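Local coordinates for protein Tae4 (Agrobacterium tumefaciens, PDB 6IJF) that probably cleaves amide bonds in bacterial cell-wall peptidoglycan as an amidase effector delivered by the type VI secretion system, at residues S11-S16 / I50-A55; N116-F121 / W157-Q162; H132-R137 / Q144-C149. One frame throughout, in Å; residues are numbered along the deposited sequence. Where two conformers were deposited one is given.

Interaction 1: S11-S16 / I50-A55; sequences SNYPSS and IRVSIA
Tyr13 and Arg51 carry this contact: the phenol ring and the arginine chain cross obliquely, ring and guanidinium planes 56° apart. CG of Tyr13 is anti to its backbone N, and CD1 and CE1 lie against the Arg51 backbone and CB. CE1 is 3.6 Å from Arg51 CB, while the CG2 branch of Val52 also approaches CE1, at 3.9 Å. Further back, Ala55 CB comes in at the ring edge and packs on Tyr13 CB at 3.9 Å. Tyr13 CA is 4.4 Å from Ala55 CA, so the loop is pressed close to the helix here.

The arginine's polar end meets the loop at Pro14 to Ser16. The extended chain carries NE to Ser16 CB, 3.6 Å away; the guanidinium turns its edge to Pro14 O and one face to Ser16, whose CB is displaced toward the rim. Arg51 NH1 donates to Pro14 O at 2.9 Å with an N-H...O angle of 163°. The acceptor lies almost in the guanidinium plane, yet the donor stands 73° out of the carbonyl plane. Ser15 O is also near NH1, but the angle there is too poor for a bond. The buried charge thus has hydrogen-bond partners at NE, NH1 and NH2, namely Thr47 OG1, Pro14 O and Leu24 O. Pro14 adds an apolar touch, its CD lying 4.2 Å from Ile54 CG2.

In the fold, the contact lays the loop after helix 6-11 across helix 48-58. Leu29 of helix 26-33 packs on Pro14, Arg51 and Ile54, whereas Tyr13 leans on Asp134 and Leu135 of strand 131-137 and hydrogen-bonds through OH to Ser147.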
loop_
_atom_site.group_PDB
_atom_site.type_symbol
_atom_site.label_atom_id
_atom_site.label_comp_id
_atom_site.label_asym_id
_atom_site.label_seq_id
_atom_site.Cartn_x
_atom_site.Cartn_y
_atom_site.Cartn_z
ATOM N N SER C 11 19.536 -7.771 -17.167
ATOM C CA SER C 11 18.979 -8.923 -17.925
ATOM C C SER C 11 19.335 -10.237 -17.217
ATOM O O SER C 11 18.590 -11.210 -17.388
ATOM C CB SER C 11 19.475 -8.947 -19.359
ATOM O OG SER C 11 20.827 -9.417 -19.408
ATOM N N ASN C 12 20.453 -10.297 -16.484
ATOM C CA ASN C 12 20.904 -11.550 -15.809
ATOM C C ASN C 12 20.411 -11.662 -14.356
ATOM O O ASN C 12 20.756 -12.672 -13.690
ATOM C CB ASN C 12 22.424 -11.656 -15.882
ATOM C CG ASN C 12 22.898 -12.072 -17.262
ATOM O OD1 ASN C 12 23.951 -11.620 -17.744
ATOM N ND2 ASN C 12 22.160 -12.977 -17.878
ATOM N N TYR C 13 19.682 -10.671 -13.853
ATOM C CA TYR C 13 19.310 -10.596 -12.410
ATOM C C TYR C 13 17.994 -11.340 -12.174
ATOM O O TYR C 13 16.964 -10.997 -12.765
ATOM C CB TYR C 13 19.246 -9.141 -11.933
ATOM C CG TYR C 13 18.753 -9.002 -10.506
ATOM C CD1 TYR C 13 19.607 -9.148 -9.426
ATOM C CD2 TYR C 13 17.415 -8.770 -10.238
ATOM C CE1 TYR C 13 19.154 -9.050 -8.127
ATOM C CE2 TYR C 13 16.950 -8.626 -8.937
ATOM C CZ TYR C 13 17.819 -8.782 -7.874
ATOM O OH TYR C 13 17.320 -8.720 -6.602
ATOM N N PRO C 14 17.967 -12.350 -11.280
ATOM C CA PRO C 14 16.712 -12.975 -10.849
ATOM C C PRO C 14 16.051 -12.228 -9.678
ATOM O O PRO C 14 16.623 -12.121 -8.580
ATOM C CB PRO C 14 17.197 -14.386 -10.474
ATOM C CG PRO C 14 18.543 -14.141 -9.858
ATOM C CD PRO C 14 19.126 -12.943 -10.599
ATOM N N SER C 15 14.858 -11.689 -9.901
ATOM C CA SER C 15 14.147 -10.837 -8.916
ATOM C C SER C 15 13.348 -11.696 -7.934
ATOM O O SER C 15 12.801 -12.744 -8.339
ATOM C CB SER C 15 13.286 -9.832 -9.652
ATOM O OG SER C 15 12.375 -9.186 -8.769
ATOM N N SER C 16 13.207 -11.265 -6.678
ATOM C CA SER C 16 12.303 -11.902 -5.681
ATOM C C SER C 16 10.883 -11.296 -5.739
ATOM O O SER C 16 10.023 -11.707 -4.922
ATOM C CB SER C 16 12.875 -11.803 -4.273
ATOM O OG SER C 16 13.162 -10.467 -3.956
ATOM N N ILE C 50 22.783 -13.353 -2.945
ATOM C CA ILE C 50 22.768 -14.478 -3.940
ATOM C C ILE C 50 22.301 -13.954 -5.306
ATOM O O ILE C 50 22.953 -14.218 -6.342
ATOM C CB ILE C 50 21.863 -15.622 -3.450
ATOM C CG1 ILE C 50 22.348 -16.190 -2.119
ATOM C CG2 ILE C 50 21.739 -16.706 -4.504
ATOM C CD1 ILE C 50 21.314 -17.039 -1.405
ATOM N N ARG C 51 21.206 -13.202 -5.319
ATOM C CA ARG C 51 20.594 -12.729 -6.588
ATOM C C ARG C 51 21.563 -11.761 -7.267
ATOM O O ARG C 51 21.788 -11.878 -8.493
ATOM C CB ARG C 51 19.205 -12.137 -6.311
ATOM C CG ARG C 51 18.223 -13.172 -5.800
ATOM C CD ARG C 51 16.892 -12.582 -5.356
ATOM N NE ARG C 51 15.983 -13.608 -4.879
ATOM C CZ ARG C 51 15.185 -14.330 -5.662
ATOM N NH1 ARG C 51 15.207 -14.148 -6.973
ATOM N NH2 ARG C 51 14.346 -15.195 -5.125
ATOM N N VAL C 52 22.178 -10.839 -6.514
ATOM C CA VAL C 52 23.151 -9.885 -7.124
ATOM C C VAL C 52 24.422 -10.634 -7.573
ATOM O O VAL C 52 24.911 -10.338 -8.706
ATOM C CB VAL C 52 23.448 -8.684 -6.211
ATOM C CG1 VAL C 52 24.606 -7.854 -6.775
ATOM C CG2 VAL C 52 22.208 -7.809 -6.025
ATOM N N SER C 53 24.926 -11.577 -6.783
ATOM C CA SER C 53 26.092 -12.441 -7.174
ATOM C C SER C 53 25.825 -13.105 -8.529
ATOM O O SER C 53 26.663 -12.984 -9.440
ATOM C CB SER C 53 26.386 -13.496 -6.138
ATOM O OG SER C 53 26.738 -12.944 -4.900
ATOM N N ILE C 54 24.647 -13.698 -8.708
ATOM C CA ILE C 54 24.282 -14.448 -9.952
ATOM C C ILE C 54 24.268 -13.493 -11.146
ATOM O O ILE C 54 24.816 -13.863 -12.215
ATOM C CB ILE C 54 22.952 -15.179 -9.758
ATOM C CG1 ILE C 54 23.163 -16.365 -8.827
ATOM C CG2 ILE C 54 22.357 -15.595 -11.090
ATOM C CD1 ILE C 54 21.911 -16.926 -8.235
ATOM N N ALA C 55 23.704 -12.297 -10.977
ATOM C CA ALA C 55 23.683 -11.277 -12.041
ATOM C C ALA C 55 25.122 -11.019 -12.541
ATOM O O ALA C 55 25.339 -10.975 -13.788
ATOM C CB ALA C 55 23.008 -10.021 -11.561
#

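Interaction 2: N116-F121 / W157-Q162; sequences NGVVAF and WFWPLQ
Val118 and Trp159 face each other as a hydrogen-bonded antiparallel pair: Trp159 N donates to Val118 O at 2.9 Å, nearly along the C=O axis, and Val118 N returns a bond to Trp159 O. The same reciprocal pairing joins Ala120 and Trp157, with Trp157 N to Ala120 O at 2.7 Å. At the other end the ladder slips by one residue. Asn116 O accepts both Leu161 N (2.8 Å, in the carbonyl plane) and Gln162 N (3.2 Å, from above that plane), while Asn116 N donates to Gln162 O.

Two residues set against one make this a classic beta bulge, and the chain turns a corner at Leu161. The ladder joins strands 116-122 and 155-160 inside the five-stranded antiparallel sheet, the axes of the two short segments approaching to 4.7 Å at 156°.

Weaker CA-H...O contacts fill the non-hydrogen-bonded positions. Gly117 CA points a hydrogen at Trp159 O, and Val119 CA at Trp157 O, each at 3.2 Å.

Apolar contacts differ on the two faces. On the face of Val118, Ala120 and Trp159, the indole's six-membered ring lies beside the neighbouring strand: CE3 is 3.7 Å from Val118 CG1, the branch anti to the backbone N (chi1 178°), and CZ3 touches Ala120 CB. Indole NE1 donates to Gly98 O, and Met91 of helix 84-92 packs on the ring. On the other face, the Phe158 ring meets the 116-118 backbone, CD1 near Val118 O, CZ near Asn116 O, its edge to Gly117 N, with Pro160 N over one face. Val136 of strand 131-137 packs against this ring and Val119.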
loop_
_atom_site.group_PDB
_atom_site.type_symbol
_atom_site.label_atom_id
_atom_site.label_comp_id
_atom_site.label_asym_id
_atom_site.label_seq_id
_atom_site.Cartn_x
_atom_site.Cartn_y
_atom_site.Cartn_z
ATOM N N ASN C 116 21.249 4.534 -13.343
ATOM C CA ASN C 116 20.990 3.103 -13.082
ATOM C C ASN C 116 22.258 2.561 -12.428
ATOM O O ASN C 116 23.370 3.070 -12.724
ATOM C CB ASN C 116 20.652 2.325 -14.354
ATOM C CG ASN C 116 19.575 2.960 -15.206
ATOM O OD1 ASN C 116 19.732 3.082 -16.422
ATOM N ND2 ASN C 116 18.466 3.338 -14.605
ATOM N N GLY C 117 22.110 1.588 -11.550
ATOM C CA GLY C 117 23.285 0.946 -10.945
ATOM C C GLY C 117 22.945 -0.012 -9.843
ATOM O O GLY C 117 21.850 -0.606 -9.867
ATOM N N VAL C 118 23.911 -0.249 -8.972
ATOM C CA VAL C 118 23.776 -1.174 -7.819
ATOM C C VAL C 118 23.501 -0.306 -6.605
ATOM O O VAL C 118 24.051 0.802 -6.551
ATOM C CB VAL C 118 25.047 -2.022 -7.618
ATOM C CG1 VAL C 118 24.909 -2.934 -6.417
ATOM C CG2 VAL C 118 25.392 -2.800 -8.875
ATOM N N VAL C 119 22.655 -0.769 -5.702
ATOM C CA VAL C 119 22.279 0.018 -4.498
ATOM C C VAL C 119 22.361 -0.898 -3.283
ATOM O O VAL C 119 21.915 -2.044 -3.382
ATOM C CB VAL C 119 20.890 0.670 -4.637
ATOM C CG1 VAL C 119 19.784 -0.356 -4.825
ATOM C CG2 VAL C 119 20.610 1.594 -3.463
ATOM N N ALA C 120 22.870 -0.369 -2.179
ATOM C CA ALA C 120 22.914 -1.041 -0.870
ATOM C C ALA C 120 22.207 -0.166 0.153
ATOM O O ALA C 120 22.590 1.006 0.302
ATOM C CB ALA C 120 24.344 -1.298 -0.494
ATOM N N PHE C 121 21.173 -0.723 0.770
ATOM C CA PHE C 121 20.388 -0.133 1.875
ATOM C C PHE C 121 20.964 -0.729 3.151
ATOM O O PHE C 121 20.739 -1.929 3.392
ATOM C CB PHE C 121 18.899 -0.420 1.700
ATOM C CG PHE C 121 18.318 0.052 0.386
ATOM C CD1 PHE C 121 17.883 1.364 0.218
ATOM C CD2 PHE C 121 18.172 -0.821 -0.674
ATOM C CE1 PHE C 121 17.348 1.781 -0.988
ATOM C CE2 PHE C 121 17.596 -0.412 -1.867
ATOM C CZ PHE C 121 17.204 0.891 -2.035
ATOM N N TRP C 157 23.961 3.292 -0.246
ATOM C CA TRP C 157 25.118 3.406 -1.160
ATOM C C TRP C 157 24.629 3.176 -2.579
ATOM O O TRP C 157 23.941 2.165 -2.836
ATOM C CB TRP C 157 26.225 2.421 -0.797
ATOM C CG TRP C 157 26.859 2.647 0.533
ATOM C CD1 TRP C 157 26.808 3.771 1.302
ATOM C CD2 TRP C 157 27.728 1.727 1.211
ATOM N NE1 TRP C 157 27.562 3.600 2.427
ATOM C CE2 TRP C 157 28.139 2.357 2.403
ATOM C CE3 TRP C 157 28.193 0.440 0.932
ATOM C CZ2 TRP C 157 29.000 1.739 3.312
ATOM C CZ3 TRP C 157 29.028 -0.178 1.834
ATOM C CH2 TRP C 157 29.425 0.464 3.009
ATOM N N PHE C 158 25.014 4.057 -3.481
ATOM C CA PHE C 158 24.703 3.936 -4.925
ATOM C C PHE C 158 25.999 3.871 -5.730
ATOM O O PHE C 158 26.828 4.794 -5.637
ATOM C CB PHE C 158 23.837 5.110 -5.362
ATOM C CG PHE C 158 23.456 5.049 -6.806
ATOM C CD1 PHE C 158 22.884 3.909 -7.325
ATOM C CD2 PHE C 158 23.712 6.120 -7.657
ATOM C CE1 PHE C 158 22.569 3.825 -8.673
ATOM C CE2 PHE C 158 23.390 6.038 -9.004
ATOM C CZ PHE C 158 22.809 4.894 -9.507
ATOM N N TRP C 159 26.133 2.830 -6.548
ATOM C CA TRP C 159 27.191 2.703 -7.596
ATOM C C TRP C 159 26.567 2.901 -8.973
ATOM O O TRP C 159 25.921 1.994 -9.497
ATOM C CB TRP C 159 27.831 1.326 -7.525
ATOM C CG TRP C 159 28.565 0.972 -6.271
ATOM C CD1 TRP C 159 29.892 1.162 -6.045
ATOM C CD2 TRP C 159 28.078 0.224 -5.138
ATOM N NE1 TRP C 159 30.257 0.617 -4.848
ATOM C CE2 TRP C 159 29.182 -0.005 -4.286
ATOM C CE3 TRP C 159 26.839 -0.293 -4.760
ATOM C CZ2 TRP C 159 29.061 -0.655 -3.067
ATOM C CZ3 TRP C 159 26.733 -0.965 -3.573
ATOM C CH2 TRP C 159 27.826 -1.146 -2.734
ATOM N N PRO C 160 26.718 4.079 -9.616
ATOM C CA PRO C 160 26.164 4.288 -10.956
ATOM C C PRO C 160 26.909 3.460 -12.021
ATOM O O PRO C 160 28.090 3.320 -11.888
ATOM C CB PRO C 160 26.351 5.792 -11.196
ATOM C CG PRO C 160 27.494 6.172 -10.305
ATOM C CD PRO C 160 27.421 5.262 -9.096
ATOM N N LEU C 161 26.190 2.902 -12.997
ATOM C CA LEU C 161 26.739 2.111 -14.133
ATOM C C LEU C 161 26.205 2.634 -15.473
ATOM O O LEU C 161 26.855 2.434 -16.527
ATOM C CB LEU C 161 26.335 0.649 -13.939
ATOM C CG LEU C 161 26.978 -0.055 -12.758
ATOM C CD1 LEU C 161 26.488 -1.479 -12.717
ATOM C CD2 LEU C 161 28.507 0.003 -12.811
ATOM N N GLN C 162 25.005 3.203 -15.460
ATOM C CA GLN C 162 24.320 3.829 -16.627
ATOM C C GLN C 162 23.707 5.165 -16.156
ATOM O O GLN C 162 23.462 5.317 -14.920
ATOM C CB GLN C 162 23.223 2.887 -17.162
ATOM C CG GLN C 162 22.901 3.085 -18.637
ATOM C CD GLN C 162 22.318 1.823 -19.223
ATOM O OE1 GLN C 162 21.193 1.449 -18.906
ATOM N NE2 GLN C 162 23.095 1.136 -20.052
#

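Interaction 3: H132-R137 / Q144-C149; sequences HIDLVR and QCASAC
Asp134 OD2 is gripped by three donors, two of them from the facing loop. Ala148 N reaches OD2 at 2.8 Å, nearly along the C-O axis, and Ser147 N meets the syn lone pair of OD2 at 2.9 Å. The third is His132 NE2, 2.8 Å from OD2 on its anti side: the oxygen lies close to the imidazole plane but the donor is 31° out of the carboxylate plane. His132 and Asp134 both have CG anti to their backbone N, and alternate strand positions put the two groups on the same side. OD1 takes Leu135 N on its anti lone pair and a weak second bond from Ser147 N, so backbone amides fix the carboxylate's rotation.

His132 also touches Cys48 at the start of helix 48-58. Together with the charge-relay geometry and membership of peptidase clan CA, this is consistent with a Cys-His-Asp catalytic triad, in which Asp134 would orient the imidazole.

The rest is a beta hairpin of strands 131-137 and 144-145. Arg137 and Gln144 form the hydrogen-bonded pair, with Arg137 N to Gln144 O at 2.9 Å and 174° at the hydrogen, and a return bond from Gln144 N. Val136 and Cys145 are the non-hydrogen-bonded pair, Val136 CG2 lying 3.9 Å from Cys145 SG. Ala146 N donates to Leu135 O at 2.9 Å, after which the chain curls round to present the Ser147 and Ala148 amides. Cys145 and Cys149 form a disulfide, though in one conformer Cys149 SG stands 5.0 Å from Cys145 SG. Gln144 NE2 reaches the backbone of a chain of another protein.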
loop_
_atom_site.group_PDB
_atom_site.type_symbol
_atom_site.label_atom_id
_atom_site.label_comp_id
_atom_site.label_asym_id
_atom_site.label_seq_id
_atom_site.Cartn_x
_atom_site.Cartn_y
_atom_site.Cartn_z
ATOM N N HIS C 132 20.016 -4.601 2.519
ATOM C CA HIS C 132 19.495 -5.103 1.223
ATOM C C HIS C 132 20.389 -4.563 0.124
ATOM O O HIS C 132 20.701 -3.361 0.130
ATOM C CB HIS C 132 18.035 -4.681 1.033
ATOM C CG HIS C 132 17.435 -5.159 -0.245
ATOM N ND1 HIS C 132 17.190 -6.491 -0.469
ATOM C CD2 HIS C 132 17.059 -4.492 -1.363
ATOM C CE1 HIS C 132 16.680 -6.637 -1.685
ATOM N NE2 HIS C 132 16.563 -5.420 -2.246
ATOM N N ILE C 133 20.790 -5.438 -0.787
ATOM C CA ILE C 133 21.533 -5.023 -2.006
ATOM C C ILE C 133 20.735 -5.441 -3.235
ATOM O O ILE C 133 20.051 -6.500 -3.191
ATOM C CB ILE C 133 22.961 -5.596 -1.963
ATOM C CG1 ILE C 133 23.822 -4.929 -3.022
ATOM C CG2 ILE C 133 22.956 -7.126 -2.044
ATOM C CD1 ILE C 133 25.298 -5.178 -2.833
ATOM N N ASP C 134 20.753 -4.609 -4.268
ATOM C CA ASP C 134 19.780 -4.740 -5.372
ATOM C C ASP C 134 20.315 -3.932 -6.546
ATOM O O ASP C 134 21.354 -3.266 -6.403
ATOM C CB ASP C 134 18.386 -4.253 -4.931
ATOM C CG ASP C 134 17.211 -4.911 -5.635
ATOM O OD1 ASP C 134 17.369 -5.333 -6.789
ATOM O OD2 ASP C 134 16.172 -5.077 -4.989
ATOM N N LEU C 135 19.626 -4.033 -7.673
ATOM C CA LEU C 135 19.836 -3.180 -8.862
ATOM C C LEU C 135 18.721 -2.157 -8.909
ATOM O O LEU C 135 17.572 -2.476 -8.584
ATOM C CB LEU C 135 19.813 -4.014 -10.155
ATOM C CG LEU C 135 20.804 -5.185 -10.210
ATOM C CD1 LEU C 135 20.807 -5.810 -11.573
ATOM C CD2 LEU C 135 22.207 -4.777 -9.794
ATOM N N VAL C 136 19.046 -0.951 -9.315
ATOM C CA VAL C 136 18.054 0.150 -9.299
ATOM C C VAL C 136 18.088 0.850 -10.652
ATOM O O VAL C 136 19.177 0.967 -11.243
ATOM C CB VAL C 136 18.309 1.099 -8.117
ATOM C CG1 VAL C 136 19.679 1.765 -8.166
ATOM C CG2 VAL C 136 17.190 2.146 -8.003
ATOM N N ARG C 137 16.915 1.245 -11.125
ATOM C CA ARG C 137 16.727 2.153 -12.283
ATOM C C ARG C 137 16.122 3.461 -11.773
ATOM O O ARG C 137 15.019 3.424 -11.204
ATOM C CB ARG C 137 15.804 1.517 -13.332
ATOM C CG ARG C 137 16.369 0.280 -14.007
ATOM C CD ARG C 137 15.358 -0.178 -15.075
ATOM N NE ARG C 137 15.947 -1.221 -15.904
ATOM C CZ ARG C 137 16.847 -1.028 -16.858
ATOM N NH1 ARG C 137 17.241 0.190 -17.184
ATOM N NH2 ARG C 137 17.339 -2.065 -17.521
ATOM N N GLN C 144 13.138 2.539 -9.024
ATOM C CA GLN C 144 12.597 1.176 -9.053
ATOM C C GLN C 144 13.767 0.212 -8.857
ATOM O O GLN C 144 14.667 0.143 -9.699
ATOM C CB GLN C 144 11.673 0.940 -10.264
ATOM C CG GLN C 144 10.257 0.594 -9.764
ATOM C CD GLN C 144 9.120 1.142 -10.590
ATOM O OE1 GLN C 144 9.282 2.135 -11.292
ATOM N NE2 GLN C 144 7.966 0.485 -10.525
ATOM N N CYS C 145 13.748 -0.473 -7.725
ATOM C CA CYS C 145 14.661 -1.598 -7.450
ATOM C C CYS C 145 14.075 -2.842 -8.110
ATOM O O CYS C 145 12.838 -3.019 -8.132
ATOM C CB CYS C 145 14.904 -1.718 -5.953
ATOM S SG CYS C 145 15.674 -0.233 -5.242
ATOM N N ALA C 146 14.949 -3.721 -8.546
ATOM C CA ALA C 146 14.584 -4.981 -9.219
ATOM C C ALA C 146 13.815 -5.899 -8.266
ATOM O O ALA C 146 12.861 -6.561 -8.742
ATOM C CB ALA C 146 15.827 -5.628 -9.780
ATOM N N SER C 147 14.197 -5.958 -6.985
ATOM C CA SER C 147 13.530 -6.801 -5.965
ATOM C C SER C 147 12.788 -5.977 -4.907
ATOM O O SER C 147 11.615 -6.300 -4.623
ATOM C CB SER C 147 14.498 -7.735 -5.326
ATOM O OG SER C 147 14.769 -8.810 -6.165
ATOM N N ALA C 148 13.409 -4.961 -4.313
ATOM C CA ALA C 148 12.774 -4.159 -3.246
ATOM C C ALA C 148 13.649 -2.959 -2.915
ATOM O O ALA C 148 14.864 -3.090 -3.002
ATOM C CB ALA C 148 12.610 -5.042 -2.021
ATOM N N CYS C 149 13.061 -1.844 -2.517
ATOM C CA CYS C 149 13.803 -0.651 -2.031
ATOM C C CYS C 149 13.520 -0.514 -0.524
ATOM O O CYS C 149 12.399 -0.850 -0.087
ATOM C CB CYS C 149 13.429 0.613 -2.814
ATOM S SG CYS C 149 11.696 0.988 -2.542
#

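Interaction 1 closes before interactions 2 and 3 open, and along the chain interaction 3 falls between the two strands paired in interaction 2. Interactions 2 and 3, with centres 9 Å apart, belong to one antiparallel sheet: neighbouring strands 116-122 and 131-137 are joined by Phe121 N to His132 O and Gly117 O to Val136 N. Interaction 1 lies on helix 48-58, its centre 14 Å from that of interaction 2, without touching it, and 11 Å from that of interaction 3, which it meets through Ser15 OG with Ala146 O. The N-terminal loop thus bridges the helix that begins with Cys48 and the 146-148 turn whose amides grip Asp134, consistent with assembly of the putative triad from helix and sheet.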